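Side-chain contacts in acyltransferase (Actinoplanes teichomyceticus, PDB 4Q38), which transfers long fatty acyl chains from acyl-CoA to the amino sugar of teicoplanin-type glycopeptide antibiotics: residues 155-158 and 159-163; 176-179 and 180-184; 269-272 and 273-276; 188-192 and 193-197; 317-320 and 321-325. All coordinates share one frame; numbering follows the deposited sequence.

Interaction 1. Residues 155-158 and 159-163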
# COMPACT_ATOMS: atom_id res chain seq x y z
N LEU A 155 -1.99 -0.04 -10.53
CA LEU A 155 -3.24 -0.19 -9.80
C LEU A 155 -3.57 -1.63 -9.38
O LEU A 155 -4.40 -1.82 -8.49
CB LEU A 155 -4.41 0.44 -10.60
CG LEU A 155 -4.29 1.95 -10.85
CD1 LEU A 155 -5.44 2.46 -11.72
CD2 LEU A 155 -4.22 2.74 -9.55
N THR A 156 -2.93 -2.62 -10.01
CA THR A 156 -3.14 -4.04 -9.68
C THR A 156 -2.72 -4.42 -8.27
O THR A 156 -3.11 -5.50 -7.80
CB THR A 156 -2.39 -5.02 -10.62
OG1 THR A 156 -0.97 -4.83 -10.49
CG2 THR A 156 -2.83 -4.86 -12.07
N GLN A 157 -1.95 -3.58 -7.57
CA GLN A 157 -1.67 -3.92 -6.17
C GLN A 157 -2.95 -4.00 -5.33
O GLN A 157 -2.94 -4.61 -4.27
CB GLN A 157 -0.62 -3.03 -5.48
CG GLN A 157 -0.07 -3.75 -4.23
CD GLN A 157 1.12 -3.08 -3.56
OE1 GLN A 157 1.96 -3.76 -2.93
NE2 GLN A 157 1.19 -1.78 -3.65
N LEU A 158 -4.05 -3.42 -5.81
CA LEU A 158 -5.32 -3.59 -5.10
C LEU A 158 -5.63 -5.07 -4.89
O LEU A 158 -5.96 -5.49 -3.79
CB LEU A 158 -6.49 -2.91 -5.84
CG LEU A 158 -7.86 -3.14 -5.19
CD1 LEU A 158 -7.94 -2.50 -3.79
CD2 LEU A 158 -8.98 -2.63 -6.09
N GLY A 159 -5.49 -5.85 -5.95
CA GLY A 159 -5.76 -7.29 -5.86
C GLY A 159 -4.87 -7.99 -4.85
O GLY A 159 -5.33 -8.82 -4.08
N GLU A 160 -3.59 -7.65 -4.86
CA GLU A 160 -2.62 -8.21 -3.92
C GLU A 160 -3.04 -7.92 -2.48
O GLU A 160 -3.00 -8.79 -1.62
CB GLU A 160 -1.23 -7.60 -4.21
CG GLU A 160 -0.13 -7.97 -3.20
CD GLU A 160 1.19 -7.27 -3.49
OE1 GLU A 160 1.63 -7.31 -4.66
OE2 GLU A 160 1.80 -6.69 -2.56
N LEU A 161 -3.45 -6.68 -2.23
CA LEU A 161 -3.79 -6.25 -0.87
C LEU A 161 -5.11 -6.87 -0.42
O LEU A 161 -5.27 -7.20 0.75
CB LEU A 161 -3.84 -4.72 -0.79
CG LEU A 161 -2.51 -3.99 -1.06
CD1 LEU A 161 -2.77 -2.52 -1.37
CD2 LEU A 161 -1.55 -4.13 0.12
N VAL A 162 -6.05 -7.04 -1.35
CA VAL A 162 -7.27 -7.79 -1.06
C VAL A 162 -6.91 -9.25 -0.67
O VAL A 162 -7.35 -9.74 0.37
CB VAL A 162 -8.25 -7.73 -2.25
CG1 VAL A 162 -9.46 -8.61 -1.99
CG2 VAL A 162 -8.69 -6.29 -2.48
N ALA A 163 -6.09 -9.91 -1.49
CA ALA A 163 -5.64 -11.29 -1.21
C ALA A 163 -4.94 -11.40 0.14
O ALA A 163 -5.19 -12.35 0.90
CB ALA A 163 -4.74 -11.80 -2.32

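Interaction 2. Residues 176-179 and 180-184. With TEC (2-amino-6-O-decanoyl-2-deoxy-beta-D-glucopyranose), chain E.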
# COMPACT_ATOMS: atom_id res chain seq x y z
N MET A 176 -5.44 -1.87 4.02
CA MET A 176 -4.21 -1.13 3.71
C MET A 176 -4.53 0.16 2.94
O MET A 176 -3.76 0.58 2.07
CB MET A 176 -3.24 -2.02 2.92
CG MET A 176 -2.59 -3.13 3.74
SD MET A 176 -1.50 -2.46 5.02
CE MET A 176 -0.16 -1.84 4.01
N GLN A 177 -5.66 0.79 3.27
CA GLN A 177 -6.10 2.01 2.59
C GLN A 177 -5.13 3.19 2.68
O GLN A 177 -5.15 4.05 1.81
CB GLN A 177 -7.51 2.45 3.05
CG GLN A 177 -7.63 2.85 4.52
CD GLN A 177 -7.82 1.66 5.45
OE1 GLN A 177 -7.71 0.51 5.04
NE2 GLN A 177 -8.13 1.95 6.70
N TRP A 178 -4.31 3.25 3.73
CA TRP A 178 -3.30 4.31 3.82
C TRP A 178 -2.34 4.20 2.67
O TRP A 178 -1.95 5.20 2.08
CB TRP A 178 -2.56 4.30 5.17
CG TRP A 178 -1.55 3.21 5.33
CD1 TRP A 178 -1.73 1.94 5.90
CD2 TRP A 178 -0.14 3.23 4.90
NE1 TRP A 178 -0.56 1.22 5.86
CE2 TRP A 178 0.43 1.93 5.28
CE3 TRP A 178 0.68 4.17 4.26
CZ2 TRP A 178 1.76 1.61 5.02
CZ3 TRP A 178 2.02 3.84 4.01
CH2 TRP A 178 2.54 2.58 4.38
N TRP A 179 -1.98 2.96 2.33
CA TRP A 179 -1.02 2.69 1.26
C TRP A 179 -1.60 2.91 -0.11
O TRP A 179 -0.92 3.48 -0.98
CB TRP A 179 -0.43 1.28 1.41
CG TRP A 179 0.58 0.91 0.36
CD1 TRP A 179 0.55 -0.18 -0.50
CD2 TRP A 179 1.82 1.62 0.04
NE1 TRP A 179 1.65 -0.19 -1.32
CE2 TRP A 179 2.46 0.86 -1.05
CE3 TRP A 179 2.45 2.77 0.52
CZ2 TRP A 179 3.67 1.25 -1.61
CZ3 TRP A 179 3.68 3.16 -0.07
CH2 TRP A 179 4.26 2.41 -1.11
N THR A 180 -2.85 2.51 -0.33
CA THR A 180 -3.48 2.75 -1.64
C THR A 180 -3.71 4.24 -1.95
O THR A 180 -3.97 4.57 -3.10
CB THR A 180 -4.78 1.95 -1.87
OG1 THR A 180 -5.65 2.14 -0.76
CG2 THR A 180 -4.49 0.43 -2.02
N THR A 181 -3.59 5.13 -0.96
CA THR A 181 -3.66 6.57 -1.27
C THR A 181 -2.51 6.99 -2.17
O THR A 181 -2.62 7.98 -2.89
CB THR A 181 -3.64 7.52 -0.02
OG1 THR A 181 -2.38 7.44 0.66
CG2 THR A 181 -4.79 7.23 0.95
N TYR A 182 -1.40 6.25 -2.12
CA TYR A 182 -0.26 6.53 -3.01
C TYR A 182 -0.63 6.22 -4.45
O TYR A 182 -0.43 7.05 -5.35
CB TYR A 182 0.98 5.72 -2.60
CG TYR A 182 1.73 6.26 -1.40
CD1 TYR A 182 1.22 6.11 -0.11
CD2 TYR A 182 2.99 6.87 -1.56
CE1 TYR A 182 1.93 6.59 1.00
CE2 TYR A 182 3.69 7.35 -0.46
CZ TYR A 182 3.16 7.21 0.82
OH TYR A 182 3.85 7.67 1.91
N HIS A 183 -1.17 5.02 -4.69
CA HIS A 183 -1.57 4.64 -6.04
C HIS A 183 -2.62 5.58 -6.55
O HIS A 183 -2.54 6.04 -7.69
CB HIS A 183 -2.14 3.21 -6.08
CG HIS A 183 -1.33 2.19 -5.33
ND1 HIS A 183 -1.07 2.29 -4.02
CD2 HIS A 183 -0.74 1.00 -5.76
CE1 HIS A 183 -0.35 1.23 -3.61
NE2 HIS A 183 -0.16 0.43 -4.67
N LEU A 184 -3.61 5.88 -5.71
CA LEU A 184 -4.77 6.70 -6.10
C LEU A 184 -4.47 8.19 -6.29
O LEU A 184 -5.23 8.91 -6.95
CB LEU A 184 -5.92 6.51 -5.10
CG LEU A 184 -6.56 5.11 -5.08
CD1 LEU A 184 -7.59 4.99 -3.95
CD2 LEU A 184 -7.18 4.76 -6.41
CAV TEC E . 17.60 -5.55 -0.91
CAU TEC E . 16.62 -5.07 -1.95
CAT TEC E . 16.33 -3.60 -1.86
CAS TEC E . 16.11 -3.16 -0.44
CAR TEC E . 15.27 -1.91 -0.43
CAQ TEC E . 13.93 -2.28 0.08
CAP TEC E . 12.99 -1.13 0.16
CAO TEC E . 11.62 -1.72 0.26
CAN TEC E . 10.70 -0.82 0.98
CAM TEC E . 9.27 -1.28 0.85
OAW TEC E . 8.97 -2.20 0.13
O6 TEC E . 8.43 -0.66 1.69
C6 TEC E . 7.23 -0.08 1.22
C5 TEC E . 5.97 -0.77 1.80
O5 TEC E . 5.05 0.14 2.32
C1 TEC E . 4.27 -0.77 3.16
O1 TEC E . 3.73 -0.31 4.25
C2 TEC E . 3.23 -1.39 2.27
N2 TEC E . 2.43 -2.29 3.09
C3 TEC E . 4.05 -2.20 1.38
O3 TEC E . 3.15 -2.45 0.45
C4 TEC E . 5.22 -1.49 0.75
O4 TEC E . 6.03 -2.38 0.28

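Interaction 3. Residues 269-272 and 273-276. With TEC (2-amino-6-O-decanoyl-2-deoxy-beta-D-glucopyranose), chain E.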
# COMPACT_ATOMS: atom_id res chain seq x y z
N ILE A 269 20.32 -10.73 0.16
CA ILE A 269 21.74 -10.58 0.50
C ILE A 269 22.52 -9.96 -0.66
O ILE A 269 23.15 -8.92 -0.49
CB ILE A 269 22.37 -11.90 1.00
CG1 ILE A 269 21.60 -12.44 2.21
CG2 ILE A 269 23.85 -11.70 1.35
CD1 ILE A 269 21.66 -11.57 3.45
N GLN A 270 22.43 -10.58 -1.84
CA GLN A 270 23.15 -10.09 -3.02
C GLN A 270 22.84 -8.62 -3.33
O GLN A 270 23.75 -7.81 -3.52
CB GLN A 270 22.83 -10.94 -4.26
CG GLN A 270 23.28 -12.39 -4.20
CD GLN A 270 22.56 -13.25 -5.23
OE1 GLN A 270 22.56 -12.95 -6.43
NE2 GLN A 270 21.94 -14.33 -4.76
N LEU A 271 21.56 -8.27 -3.33
CA LEU A 271 21.15 -6.92 -3.72
C LEU A 271 21.38 -5.85 -2.64
O LEU A 271 21.70 -4.71 -2.97
CB LEU A 271 19.70 -6.89 -4.23
CG LEU A 271 19.39 -7.74 -5.47
CD1 LEU A 271 17.88 -7.80 -5.71
CD2 LEU A 271 20.12 -7.22 -6.70
N ALA A 272 21.21 -6.22 -1.36
CA ALA A 272 21.48 -5.27 -0.26
C ALA A 272 22.93 -4.77 -0.27
O ALA A 272 23.23 -3.69 0.25
CB ALA A 272 21.14 -5.88 1.10
N ARG A 273 23.82 -5.56 -0.88
CA ARG A 273 25.24 -5.20 -1.01
C ARG A 273 25.49 -3.93 -1.83
O ARG A 273 26.51 -3.26 -1.63
CB ARG A 273 26.05 -6.36 -1.59
CG ARG A 273 26.61 -7.27 -0.52
CD ARG A 273 27.09 -8.60 -1.08
NE ARG A 273 27.32 -9.57 -0.01
CZ ARG A 273 27.25 -10.89 -0.15
NH1 ARG A 273 26.96 -11.42 -1.33
NH2 ARG A 273 27.47 -11.68 0.89
N PHE A 274 24.57 -3.60 -2.72
CA PHE A 274 24.66 -2.35 -3.47
C PHE A 274 24.20 -1.12 -2.67
O PHE A 274 24.45 0.01 -3.07
CB PHE A 274 23.87 -2.44 -4.78
CG PHE A 274 24.37 -3.50 -5.73
CD1 PHE A 274 25.56 -3.33 -6.43
CD2 PHE A 274 23.63 -4.66 -5.96
CE1 PHE A 274 26.02 -4.29 -7.31
CE2 PHE A 274 24.08 -5.63 -6.84
CZ PHE A 274 25.28 -5.45 -7.52
N TRP A 275 23.51 -1.34 -1.55
CA TRP A 275 22.92 -0.24 -0.78
C TRP A 275 23.87 0.38 0.21
O TRP A 275 24.72 -0.30 0.78
CB TRP A 275 21.66 -0.72 -0.07
CG TRP A 275 20.54 -0.89 -1.06
CD1 TRP A 275 20.42 -1.87 -2.04
CD2 TRP A 275 19.35 -0.04 -1.22
NE1 TRP A 275 19.28 -1.69 -2.78
CE2 TRP A 275 18.60 -0.60 -2.35
CE3 TRP A 275 18.87 1.10 -0.58
CZ2 TRP A 275 17.40 -0.04 -2.78
CZ3 TRP A 275 17.67 1.66 -1.03
CH2 TRP A 275 16.95 1.10 -2.10
N THR A 276 23.74 1.68 0.40
CA THR A 276 24.49 2.41 1.43
C THR A 276 23.53 2.78 2.55
O THR A 276 22.61 3.57 2.34
CB THR A 276 25.11 3.70 0.86
OG1 THR A 276 25.91 3.38 -0.29
CG2 THR A 276 25.99 4.39 1.91
CAV TEC E . 17.60 -5.55 -0.91
CAU TEC E . 16.62 -5.07 -1.95
CAT TEC E . 16.33 -3.60 -1.86
CAS TEC E . 16.11 -3.16 -0.44
CAR TEC E . 15.27 -1.91 -0.43
CAQ TEC E . 13.93 -2.28 0.08
CAP TEC E . 12.99 -1.13 0.16
CAO TEC E . 11.62 -1.72 0.26
CAN TEC E . 10.70 -0.82 0.98
CAM TEC E . 9.27 -1.28 0.85
OAW TEC E . 8.97 -2.20 0.13
O6 TEC E . 8.43 -0.66 1.69
C6 TEC E . 7.23 -0.08 1.22
C5 TEC E . 5.97 -0.77 1.80
O5 TEC E . 5.05 0.14 2.32
C1 TEC E . 4.27 -0.77 3.16
O1 TEC E . 3.73 -0.31 4.25
C2 TEC E . 3.23 -1.39 2.27
N2 TEC E . 2.43 -2.29 3.09
C3 TEC E . 4.05 -2.20 1.38
O3 TEC E . 3.15 -2.45 0.45
C4 TEC E . 5.22 -1.49 0.75
O4 TEC E . 6.03 -2.38 0.28

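Interaction 4. Residues 188-192 and 193-197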
# COMPACT_ATOMS: atom_id res chain seq x y z
N LEU A 188 2.73 7.08 -7.05
CA LEU A 188 3.43 5.81 -6.99
C LEU A 188 3.22 5.09 -8.31
O LEU A 188 2.08 5.06 -8.82
CB LEU A 188 2.87 4.94 -5.85
CG LEU A 188 3.47 3.53 -5.65
CD1 LEU A 188 4.73 3.59 -4.81
CD2 LEU A 188 2.46 2.61 -4.97
N TYR A 189 4.28 4.51 -8.85
CA TYR A 189 4.24 3.76 -10.12
C TYR A 189 5.01 2.45 -10.04
O TYR A 189 6.15 2.42 -9.58
CB TYR A 189 4.74 4.62 -11.30
CG TYR A 189 3.82 5.78 -11.50
CD1 TYR A 189 2.64 5.63 -12.24
CD2 TYR A 189 4.07 7.01 -10.87
CE1 TYR A 189 1.75 6.68 -12.38
CE2 TYR A 189 3.17 8.06 -11.00
CZ TYR A 189 2.02 7.88 -11.75
OH TYR A 189 1.11 8.91 -11.88
N ARG A 190 4.37 1.37 -10.49
CA ARG A 190 5.07 0.10 -10.60
C ARG A 190 5.78 0.06 -11.95
O ARG A 190 5.15 0.18 -13.01
CB ARG A 190 4.13 -1.10 -10.43
CG ARG A 190 4.87 -2.43 -10.47
CD ARG A 190 4.03 -3.64 -10.09
NE ARG A 190 4.90 -4.81 -10.03
CZ ARG A 190 4.66 -5.92 -9.34
NH1 ARG A 190 3.54 -6.04 -8.62
NH2 ARG A 190 5.54 -6.90 -9.35
N LEU A 191 7.10 -0.11 -11.90
CA LEU A 191 7.93 -0.11 -13.08
C LEU A 191 8.66 -1.44 -13.17
O LEU A 191 9.88 -1.53 -12.97
CB LEU A 191 8.90 1.08 -13.03
CG LEU A 191 8.31 2.50 -12.89
CD1 LEU A 191 9.44 3.53 -12.91
CD2 LEU A 191 7.28 2.87 -13.96
N GLY A 192 7.90 -2.50 -13.45
CA GLY A 192 8.47 -3.85 -13.45
C GLY A 192 8.35 -4.45 -12.06
O GLY A 192 7.27 -4.38 -11.47
N ARG A 193 9.43 -5.03 -11.54
CA ARG A 193 9.38 -5.72 -10.25
C ARG A 193 9.23 -4.74 -9.08
O ARG A 193 8.61 -5.06 -8.06
CB ARG A 193 10.63 -6.61 -10.05
CG ARG A 193 10.58 -7.53 -8.82
CD ARG A 193 9.39 -8.47 -8.92
NE ARG A 193 9.07 -9.20 -7.69
CZ ARG A 193 8.39 -8.70 -6.65
NH1 ARG A 193 7.98 -7.43 -6.63
NH2 ARG A 193 8.14 -9.49 -5.61
N LEU A 194 9.80 -3.55 -9.22
CA LEU A 194 9.78 -2.54 -8.15
C LEU A 194 8.79 -1.42 -8.42
O LEU A 194 8.46 -1.14 -9.57
CB LEU A 194 11.16 -1.91 -8.01
CG LEU A 194 12.37 -2.82 -7.87
CD1 LEU A 194 13.60 -1.93 -7.84
CD2 LEU A 194 12.23 -3.65 -6.60
N GLN A 195 8.35 -0.78 -7.34
CA GLN A 195 7.58 0.46 -7.40
C GLN A 195 8.45 1.63 -6.97
O GLN A 195 9.39 1.47 -6.18
CB GLN A 195 6.42 0.40 -6.42
CG GLN A 195 5.35 -0.63 -6.72
CD GLN A 195 4.59 -0.98 -5.46
OE1 GLN A 195 5.18 -1.02 -4.38
NE2 GLN A 195 3.29 -1.23 -5.59
N PHE A 196 8.11 2.81 -7.48
CA PHE A 196 8.79 4.06 -7.11
C PHE A 196 7.76 5.13 -6.79
O PHE A 196 6.82 5.33 -7.54
CB PHE A 196 9.70 4.55 -8.25
CG PHE A 196 10.83 3.62 -8.56
CD1 PHE A 196 12.03 3.69 -7.87
CD2 PHE A 196 10.68 2.62 -9.53
CE1 PHE A 196 13.07 2.80 -8.13
CE2 PHE A 196 11.72 1.74 -9.81
CZ PHE A 196 12.91 1.82 -9.10
N SER A 197 7.97 5.81 -5.67
CA SER A 197 7.11 6.93 -5.28
C SER A 197 7.85 8.27 -5.37
O SER A 197 9.03 8.36 -5.03
CB SER A 197 6.60 6.75 -3.86
OG SER A 197 7.70 6.57 -2.99

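Interaction 5. Residues 317-320 and 321-325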
# COMPACT_ATOMS: atom_id res chain seq x y z
N ALA A 317 14.79 -18.24 9.94
CA ALA A 317 15.63 -17.15 10.43
C ALA A 317 14.88 -16.20 11.36
O ALA A 317 15.34 -15.93 12.47
CB ALA A 317 16.23 -16.38 9.26
N VAL A 318 13.73 -15.69 10.90
CA VAL A 318 12.97 -14.72 11.69
C VAL A 318 12.66 -15.27 13.08
O VAL A 318 12.79 -14.56 14.08
CB VAL A 318 11.66 -14.26 10.99
CG1 VAL A 318 10.89 -13.30 11.89
CG2 VAL A 318 11.97 -13.59 9.66
N ILE A 319 12.23 -16.53 13.13
CA ILE A 319 11.82 -17.16 14.39
C ILE A 319 13.03 -17.50 15.27
O ILE A 319 13.02 -17.22 16.47
CB ILE A 319 10.93 -18.41 14.13
CG1 ILE A 319 9.62 -18.01 13.44
CG2 ILE A 319 10.66 -19.17 15.42
CD1 ILE A 319 8.83 -16.91 14.13
N ALA A 320 14.06 -18.10 14.67
CA ALA A 320 15.30 -18.41 15.39
C ALA A 320 15.85 -17.17 16.11
O ALA A 320 16.10 -17.21 17.31
CB ALA A 320 16.34 -19.00 14.45
N HIS A 321 16.01 -16.08 15.36
CA HIS A 321 16.50 -14.81 15.91
C HIS A 321 15.67 -14.31 17.07
O HIS A 321 16.22 -13.91 18.11
CB HIS A 321 16.55 -13.78 14.79
CG HIS A 321 17.42 -12.57 15.07
ND1 HIS A 321 16.91 -11.34 15.26
CD2 HIS A 321 18.80 -12.45 15.16
CE1 HIS A 321 17.92 -10.47 15.46
NE2 HIS A 321 19.07 -11.15 15.40
N LEU A 322 14.35 -14.34 16.91
CA LEU A 322 13.44 -13.89 17.96
C LEU A 322 13.45 -14.82 19.18
O LEU A 322 13.43 -14.34 20.31
CB LEU A 322 12.00 -13.74 17.42
CG LEU A 322 11.70 -12.59 16.46
CD1 LEU A 322 10.36 -12.81 15.75
CD2 LEU A 322 11.71 -11.25 17.18
N LYS A 323 13.48 -16.13 18.96
CA LYS A 323 13.55 -17.09 20.07
C LYS A 323 14.82 -16.90 20.90
O LYS A 323 14.81 -17.13 22.10
CB LYS A 323 13.45 -18.53 19.56
CG LYS A 323 12.03 -18.99 19.27
CD LYS A 323 11.97 -20.48 18.98
CE LYS A 323 10.52 -20.95 18.84
NZ LYS A 323 10.43 -22.41 18.59
N ALA A 324 15.90 -16.46 20.25
CA ALA A 324 17.18 -16.24 20.91
C ALA A 324 17.22 -14.95 21.74
O ALA A 324 18.24 -14.64 22.36
CB ALA A 324 18.32 -16.25 19.89
N GLY A 325 16.11 -14.23 21.77
CA GLY A 325 16.01 -12.99 22.54
C GLY A 325 16.51 -11.78 21.78
O GLY A 325 16.76 -10.73 22.37

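Interaction 1. Residues 155-158 and 159-163
Q157 and E160 lean against each other one turn apart at the start of helix 157-169, their side chains crossing obliquely with the amide and carboxylate planes 80° apart. The closest carbon approach in this pair is Q157 CG to E160 CD, 3.8 Å, with the E160 carboxylate brought up alongside the Q157 chain rather than laid flat on the amide. Extended from CG onward and with CG anti to the backbone N (chi1 173°), the E160 chain carries its carboxylate out beside Q157 to the backbone N-H groups of W215 and E214. OE1 accepts a hydrogen bond from W215 and OE2 from E214, and this double grip fixes the rotation of a buried carboxylate.

L161 also turns its branch point to the same methylene of Q157, CG to CG 4.0 Å. The Q157 chain is thus bordered by an acidic and an aliphatic neighbour, while its far end reaches the pocket of the bound aminosugar. L158 faces elsewhere and meets V162 through methyls, CD1 to CG2 4.1 Å. Beneath these pairs run regular helical bonds from L161 N to Q157 O, 3.0 Å, and from V162 N to L158 O, 2.9 Å.

F130 of helix 125-143 packs on L158, T180 of helix 177-184 packs on L161, and the P213 loop covers Q157 and E160, so this first turn is wedged between two helices and a loop.

Interaction 2. Residues 176-179 and 180-184
T180 N bonds to M176 O (3.2 Å, in the carbonyl plane), closing a loosely bonded turn that leads into helix 177-184. Two residues further on, Y182 N reaches W179 O, 3.0 Å, from above the carbonyl plane. T181 adds a side-chain bond: its OG1, held between the backbone N and the carbonyl carbon (chi1 66°), donates to W178 O at 2.7 Å.

W179 is sandwiched. With its CG anti to the backbone N, the indole swings across H183, whose edge is directed at the five-membered ring in a T-shaped pair with planes at 90° and centroids 4.8 Å apart. H183 CE1 is the atom that presses on this face, 3.4 Å from W179 NE1, while ND1 makes a weak bond to W179 O and NE2 probably shares a hydrogen bond with the side-chain amide of Q157. Y182 meets the six-membered part of the indole obliquely, with W179 CZ3 lying over the centre of the phenol ring and W179 CE3 3.6 Å from Y182 CD1.

The indole face turned from H183 receives the aminosugar, whose C2 lies 3.9 Å above the ring plane, toward the rim. W178 instead offers its edge to the sugar O1. An indole face laid against a pyranose is familiar from carbohydrate-binding sites; here W179 does so as part of an aromatic cluster with Y182 and H183, forming one wall of the acceptor pocket.

Interaction 3. Residues 269-272 and 273-276
Full extension of the R273 chain from CG to NE (chi2 165°, chi3 -166°) carries its guanidinium back along helix 267-272 to I269, whose CG2 lies over one face of it, 3.6 Å from R273 NH2. That methyl, anti to the I269 backbone N, is the one the guanidinium comes to cover. R273 NH2 also forms a salt bridge with E264, which gives the flat group a polar partner besides its apolar cover.

The motif is the end of a helix running straight into a type I beta turn, A272 to W275, closed by W275 N to A272 O at 3.0 Å; it leads to the edge strand 276-277 of the GNAT-like domain. L271 O serves several groups at once: F274 N bonds to it at 3.1 Å from above the carbonyl plane, and the rings of F274 and W275 each bring an edge close to it. F274 also touches the L271 side chain, CE2 to CD2 4.3 Å.

W275 is the part of the turn that meets the ligand. A link from its NE1 to Y224 OH is weak, yet it adds to the hold on an indole whose face is covered by the decanoyl chain. The terminal carbon of that chain, CAV, comes to 3.7 Å from A272 N. Further along it, CAR sits over the W275 rim, 3.7 Å from CZ2.

Interaction 4. Residues 188-192 and 193-197
The guanidinium groups of R190 and R193 meet beside the turn of a beta hairpin, NH2 of R190 3.7 Å from NH1 of R193, with their planes 32° apart. With CG anti to the backbone N (chi1 -177°) and its chain extended to NE, R190 reaches along the hairpin to G192 O, which lies at the guanidinium edge, in its plane, and takes a nearly straight bond from R190 NE at 2.8 Å. Backbone carbonyls also bind R190 NH2 (W215 O) and R193 NH1 and NH2 (P213 O and G217 O). R193 also touches the bound coenzyme A, which places this end of the hairpin at the cofactor pocket.

Strands 188-191 and 194-200 form the hairpin that begins the sheet of the GNAT-like domain. G192 and R193 make the reversal, G192 with a positive phi of 89°, a conformation suited to glycine. One face bears L188, R190, Q195 and S197. On it the non-hydrogen-bonded pairs touch directly, R190 CB to Q195 CG at 3.9 Å and L188 CD1 to S197 CB at 3.8 Å. The face with Y189, L191 and F196 turns to helix 221-238; there L191 CD1 reaches F196 CD2 at 3.7 Å.

S197, reported to bind N-acetylglucosamine in this protein, has its OG bonded to H211 NE2. Next to it the hydrogen-bonded pair is well formed, with Y189 N to F196 O at 3.0 Å and F196 N to Y189 O at 2.9 Å.

Interaction 5. Residues 317-320 and 321-325
K323 lies back along the last turn of helix 313-323 over I319, and its chain can be followed atom by atom. CB and CG, the latter set anti to the carbonyl carbon (chi1 -80°), both rest near the I319 carbonyl oxygen, with CG 3.5 Å from I319 O. CD passes the methyl of I319, 4.0 Å from CG2, and CE keeps the same company at 3.9 Å from that CG2. The chain is extended beyond CG, so NZ is carried past the isoleucine, and it is the methylenes that make the contact.

Positive phi (86°) and two bonds back into the last turn mark a Schellman motif at G325, where the helix ends. G325 N itself bonds to L322 O at 3.1 Å. Before it the normal ladder holds, with K323 N to I319 O the shortest of its rungs at 2.8 Å.

L322 points the same way as V318 and lies beside it, CD1 to CG1 3.9 Å. The carbonyl beneath is shared: V318 O accepts the N-H of L322, tilted from the carbonyl plane, and also a hydrogen bond from W328 NE1. The W328 ring meets the imidazole of H321 as well, and Y261 comes to H321 at nearly a right angle, which ties the final turn to the loops around it. I293 and F298 of helix 290-298 also pack on V318. S313 and E315, near the start of the same helix as K323, contact coenzyme A. At the far end, A324 CB settles 3.5 Å from A320 O.

Overall arrangement
Along the chain the order is interaction 1, 2, 4, 3 and 5. Interactions 1 and 2, on the consecutive helices 157-169 and 177-184 of the N-terminal N-acyltransferase domain, have centres 11 Å apart and touch; both also touch interaction 4, on the first hairpin of the six-stranded GNAT-like sheet. Together these three lie at the sugar end of the acceptor site, where the two domains meet. Interaction 3, centred 28 Å from interaction 2, leads into the opposite outermost strand of that sheet and meets the decanoyl tail, so one ligand spans both. Interaction 5 lies outlying on helix 313-323, whose beginning binds coenzyme A, about 9 Å from interaction 3 by nearest atoms.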